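Local coordinates for protein ferric-chelate reductase (NAD(P)H) (Archaeoglobus fulgidus, PDB 1I0R) that reduces chelated ferric iron with NADH or NADPH as electron donor, using a bound flavin such as FMN, and works as a homodimer, at residues 46-50 and 51-55; 73-76 and 77-80. All coordinates share one frame; numbering follows the deposited sequence.

Interaction 1: residues 46-50 and 51-55; sequences LNKEN and DTHNA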
loop_
_atom_site.group_PDB
_atom_site.type_symbol
_atom_site.label_atom_id
_atom_site.label_comp_id
_atom_site.label_asym_id
_atom_site.label_seq_id
_atom_site.Cartn_x
_atom_site.Cartn_y
_atom_site.Cartn_z
ATOM N N LEU B 46 7.852 -1.522 -9.189
ATOM C CA LEU B 46 8.194 -2.648 -10.067
ATOM C C LEU B 46 9.670 -3.013 -10.019
ATOM O O LEU B 46 10.525 -2.137 -9.966
ATOM C CB LEU B 46 7.848 -2.281 -11.513
ATOM C CG LEU B 46 6.422 -1.751 -11.684
ATOM C CD1 LEU B 46 6.195 -1.215 -13.124
ATOM C CD2 LEU B 46 5.457 -2.896 -11.384
ATOM N N ASN B 47 9.943 -4.316 -10.068
ATOM C CA ASN B 47 11.312 -4.825 -10.049
ATOM C C ASN B 47 12.013 -4.508 -11.376
ATOM O O ASN B 47 11.439 -4.713 -12.457
ATOM C CB ASN B 47 11.287 -6.328 -9.810
ATOM C CG ASN B 47 12.677 -6.904 -9.642
ATOM O OD1 ASN B 47 13.521 -6.800 -10.541
ATOM N ND2 ASN B 47 12.934 -7.496 -8.484
ATOM N N LYS B 48 13.245 -4.014 -11.286
ATOM C CA LYS B 48 14.014 -3.611 -12.468
ATOM C C LYS B 48 14.266 -4.698 -13.491
ATOM O O LYS B 48 14.551 -4.399 -14.656
ATOM C CB LYS B 48 15.349 -3.006 -12.045
ATOM C CG LYS B 48 15.213 -1.610 -11.458
ATOM C CD LYS B 48 16.560 -1.070 -11.019
ATOM C CE LYS B 48 16.400 0.331 -10.465
ATOM N NZ LYS B 48 17.695 0.942 -10.056
ATOM N N GLU B 49 14.138 -5.947 -13.072
ATOM C CA GLU B 49 14.373 -7.068 -13.982
ATOM C C GLU B 49 13.161 -7.442 -14.839
ATOM O O GLU B 49 13.285 -8.229 -15.782
ATOM C CB GLU B 49 14.832 -8.289 -13.181
ATOM C CG GLU B 49 16.099 -8.037 -12.380
ATOM C CD GLU B 49 16.561 -9.250 -11.592
ATOM O OE1 GLU B 49 15.767 -9.774 -10.770
ATOM O OE2 GLU B 49 17.726 -9.676 -11.787
ATOM N N ASN B 50 12.001 -6.871 -14.531
ATOM C CA ASN B 50 10.766 -7.179 -15.261
ATOM C C ASN B 50 10.545 -6.387 -16.549
ATOM O O ASN B 50 10.902 -5.219 -16.642
ATOM C CB ASN B 50 9.537 -6.958 -14.363
ATOM C CG ASN B 50 9.645 -7.671 -13.032
ATOM O OD1 ASN B 50 10.480 -8.561 -12.847
ATOM N ND2 ASN B 50 8.789 -7.288 -12.095
ATOM N N ASP B 51 9.938 -7.023 -17.548
ATOM C CA ASP B 51 9.680 -6.321 -18.793
ATOM C C ASP B 51 8.704 -5.159 -18.624
ATOM O O ASP B 51 8.825 -4.136 -19.310
ATOM C CB ASP B 51 9.146 -7.286 -19.862
ATOM C CG ASP B 51 10.166 -8.336 -20.264
ATOM O OD1 ASP B 51 11.364 -7.998 -20.415
ATOM O OD2 ASP B 51 9.765 -9.513 -20.449
ATOM N N THR B 52 7.744 -5.303 -17.708
ATOM C CA THR B 52 6.770 -4.242 -17.484
ATOM C C THR B 52 7.491 -3.019 -16.913
ATOM O O THR B 52 7.160 -1.882 -17.257
ATOM C CB THR B 52 5.633 -4.727 -16.548
ATOM O OG1 THR B 52 4.992 -5.875 -17.134
ATOM C CG2 THR B 52 4.569 -3.635 -16.371
ATOM N N HIS B 53 8.481 -3.246 -16.049
ATOM C CA HIS B 53 9.243 -2.128 -15.498
ATOM C C HIS B 53 9.842 -1.321 -16.666
ATOM O O HIS B 53 9.709 -0.093 -16.739
ATOM C CB HIS B 53 10.384 -2.649 -14.594
ATOM C CG HIS B 53 11.446 -1.626 -14.308
ATOM N ND1 HIS B 53 11.452 -0.836 -13.172
ATOM C CD2 HIS B 53 12.512 -1.228 -15.043
ATOM C CE1 HIS B 53 12.469 0.005 -13.226
ATOM N NE2 HIS B 53 13.127 -0.213 -14.355
ATOM N N ASN B 54 10.502 -2.016 -17.586
ATOM C CA ASN B 54 11.125 -1.327 -18.696
ATOM C C ASN B 54 10.123 -0.654 -19.621
ATOM O O ASN B 54 10.425 0.405 -20.165
ATOM C CB ASN B 54 12.041 -2.288 -19.467
ATOM C CG ASN B 54 13.087 -2.936 -18.568
ATOM O OD1 ASN B 54 13.578 -2.314 -17.622
ATOM N ND2 ASN B 54 13.444 -4.184 -18.866
ATOM N N ALA B 55 8.934 -1.242 -19.781
ATOM C CA ALA B 55 7.901 -0.650 -20.639
ATOM C C ALA B 55 7.401 0.647 -20.018
ATOM O O ALA B 55 7.164 1.634 -20.707
ATOM C CB ALA B 55 6.735 -1.628 -20.833
HETATM O O HOH W 1 15.912 -2.308 -16.029
#
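Asn50 O accepts a weak bond from Asn54 N (3.4 Å, N-H...O angle 162°), joining a type I turn at Asn47-Asn50 to the first turn of the helix, with Asn50 at the N-cap position. The beta turn is closed by Asn50 N to Asn47 O at 3.0 Å and reinforced by an Asx turn, in which Asn47 OD1 lies 2.7 Å from Glu49 N and accepts in its carbonyl plane. The His53 side chain folds back against this turn. Its CG, anti to the backbone N (chi1 163°), carries the ring beneath Lys48, whose CA sits 3.7 Å from the ring centroid and 8° off the normal, a CH-pi contact. The Lys48 side chain runs beside the His53 ring, pointing the same way, and Leu46 CB reaches His53 CB at 4.0 Å. A water donating 2.8 Å bonds to Lys48 O and Asn54 OD1 bridges turn and helix. With an alanine here in place of His53, the face under Lys48 CA would be lost and a gap is likely to open between the turn and the first turn of the helix. Lys48 NZ bonds to Gly124 O and forms a salt bridge with Asp122, Asp51 pairs with Arg82, and Asn50 ND2 bonds Gln27. Leu46 to Thr52 belong to the FMN-binding site, and the turn connects strand 40-47 to helix 51-59, with Phe129 and Thr127 of strand 126-138 beside His53 and strand 23-37 beside Thr52.

Interaction 2: residues 73-76 and 77-80; sequences MEFI and GRFG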
loop_
_atom_site.group_PDB
_atom_site.type_symbol
_atom_site.label_atom_id
_atom_site.label_comp_id
_atom_site.label_asym_id
_atom_site.label_seq_id
_atom_site.Cartn_x
_atom_site.Cartn_y
_atom_site.Cartn_z
ATOM N N MET B 73 -6.943 -18.669 -10.381
ATOM C CA MET B 73 -5.497 -18.718 -10.201
ATOM C C MET B 73 -4.760 -18.814 -11.536
ATOM O O MET B 73 -3.635 -18.323 -11.674
ATOM C CB MET B 73 -5.106 -19.904 -9.311
ATOM C CG MET B 73 -5.588 -19.791 -7.874
ATOM S SD MET B 73 -4.807 -18.409 -6.989
ATOM C CE MET B 73 -3.292 -19.191 -6.405
ATOM N N GLU B 74 -5.387 -19.451 -12.521
ATOM C CA GLU B 74 -4.760 -19.596 -13.830
ATOM C C GLU B 74 -4.594 -18.238 -14.507
ATOM O O GLU B 74 -3.594 -17.987 -15.181
ATOM C CB GLU B 74 -5.582 -20.537 -14.727
ATOM C CG GLU B 74 -7.092 -20.354 -14.639
ATOM C CD GLU B 74 -7.754 -21.309 -13.640
ATOM O OE1 GLU B 74 -7.330 -21.351 -12.458
ATOM O OE2 GLU B 74 -8.708 -22.023 -14.045
ATOM N N PHE B 75 -5.578 -17.369 -14.312
ATOM C CA PHE B 75 -5.550 -16.034 -14.903
ATOM C C PHE B 75 -4.413 -15.245 -14.264
ATOM O O PHE B 75 -3.650 -14.567 -14.945
ATOM C CB PHE B 75 -6.895 -15.340 -14.661
ATOM C CG PHE B 75 -7.032 -14.005 -15.345
ATOM C CD1 PHE B 75 -7.356 -13.922 -16.696
ATOM C CD2 PHE B 75 -6.872 -12.827 -14.623
ATOM C CE1 PHE B 75 -7.524 -12.689 -17.319
ATOM C CE2 PHE B 75 -7.038 -11.583 -15.236
ATOM C CZ PHE B 75 -7.366 -11.512 -16.587
ATOM N N ILE B 76 -4.296 -15.339 -12.945
ATOM C CA ILE B 76 -3.225 -14.643 -12.250
ATOM C C ILE B 76 -1.906 -15.222 -12.755
ATOM O O ILE B 76 -0.923 -14.503 -12.945
ATOM C CB ILE B 76 -3.366 -14.825 -10.717
ATOM C CG1 ILE B 76 -4.706 -14.231 -10.274
ATOM C CG2 ILE B 76 -2.208 -14.156 -9.992
ATOM C CD1 ILE B 76 -5.090 -14.492 -8.821
ATOM N N GLY B 77 -1.903 -16.526 -13.011
ATOM C CA GLY B 77 -0.702 -17.179 -13.502
ATOM C C GLY B 77 -0.199 -16.652 -14.842
ATOM O O GLY B 77 1.014 -16.586 -15.066
ATOM N N ARG B 78 -1.117 -16.275 -15.728
ATOM C CA ARG B 78 -0.744 -15.751 -17.042
ATOM C C ARG B 78 0.149 -14.534 -16.922
ATOM O O ARG B 78 1.072 -14.344 -17.719
ATOM C CB ARG B 78 -1.981 -15.331 -17.839
ATOM C CG ARG B 78 -2.985 -16.425 -18.061
ATOM C CD ARG B 78 -4.173 -15.899 -18.843
ATOM N NE ARG B 78 -3.761 -15.412 -20.156
ATOM C CZ ARG B 78 -4.495 -15.527 -21.256
ATOM N NH1 ARG B 78 -5.686 -16.112 -21.206
ATOM N NH2 ARG B 78 -4.032 -15.071 -22.410
ATOM N N PHE B 79 -0.133 -13.690 -15.936
ATOM C CA PHE B 79 0.657 -12.488 -15.767
ATOM C C PHE B 79 1.802 -12.608 -14.776
ATOM O O PHE B 79 2.364 -11.602 -14.357
ATOM C CB PHE B 79 -0.254 -11.323 -15.384
ATOM C CG PHE B 79 -1.192 -10.915 -16.480
ATOM C CD1 PHE B 79 -2.460 -11.471 -16.576
ATOM C CD2 PHE B 79 -0.792 -9.992 -17.436
ATOM C CE1 PHE B 79 -3.323 -11.108 -17.618
ATOM C CE2 PHE B 79 -1.644 -9.622 -18.483
ATOM C CZ PHE B 79 -2.909 -10.181 -18.574
ATOM N N GLY B 80 2.162 -13.836 -14.416
ATOM C CA GLY B 80 3.250 -14.027 -13.474
ATOM C C GLY B 80 4.456 -14.793 -13.998
ATOM O O GLY B 80 5.263 -15.291 -13.209
#
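Phe75 and Phe79, four residues apart, point the same way and meet edge-to-face: the edge of Phe79 is directed at the face of Phe75, with centroids 5.8 Å apart and planes at 61°. The nearest atoms are Phe75 CZ and Phe79 CE1 at 4.2 Å, and CE1 stands above the Phe75 plane, displaced toward its rim. Different first torsions bring the rings together, for Phe75 has CG anti to the backbone N (chi1 -174°), whereas Phe79 has it beside the N (chi1 -67°). Near the plane of the Phe79 ring, at its edge, lies Phe75 O, 3.7 Å from Phe79 CD1. Arg78 lays its aliphatic part along the preceding turn, CG being 3.3 Å from Glu74 O, and bends at chi3; its guanidinium group is held elsewhere, NH2 bonding to Asp91 O. Gly77 N to Met73 O (2.8 Å) and Arg78 N to Glu74 O (3.1 Å) are i to i+4 helical bonds, while the weak bond from Phe79 N to Ile76 O spans three residues. This shortening of the bond span, with Phe79 and Gly80 already in loop conformation, is characteristic of a helix C-terminus, here packed through both phenylalanines on Ile15 of barrel strand 14-20.

Overall arrangement
Interaction 1 comes first along the chain and closes before interaction 2 opens, with strand 61-67 among the elements between them. Their centres are about 17 Å apart and their nearest atoms about 7 Å, so they do not touch. Both lie in the flavin reductase-like domain, at helices attached to the six-stranded antiparallel barrel: helix 51-59 follows strand 40-47, and helix 73-78 follows strand 61-67. Strands 14-20 and 23-37 are common neighbours. Interaction 1 forms part of the FMN site through residues 46-52, whereas interaction 2 borders residues of both sites, helix 73-78 adjoining Ile28 of the FMN site and Tyr150 of the NADP(+) site.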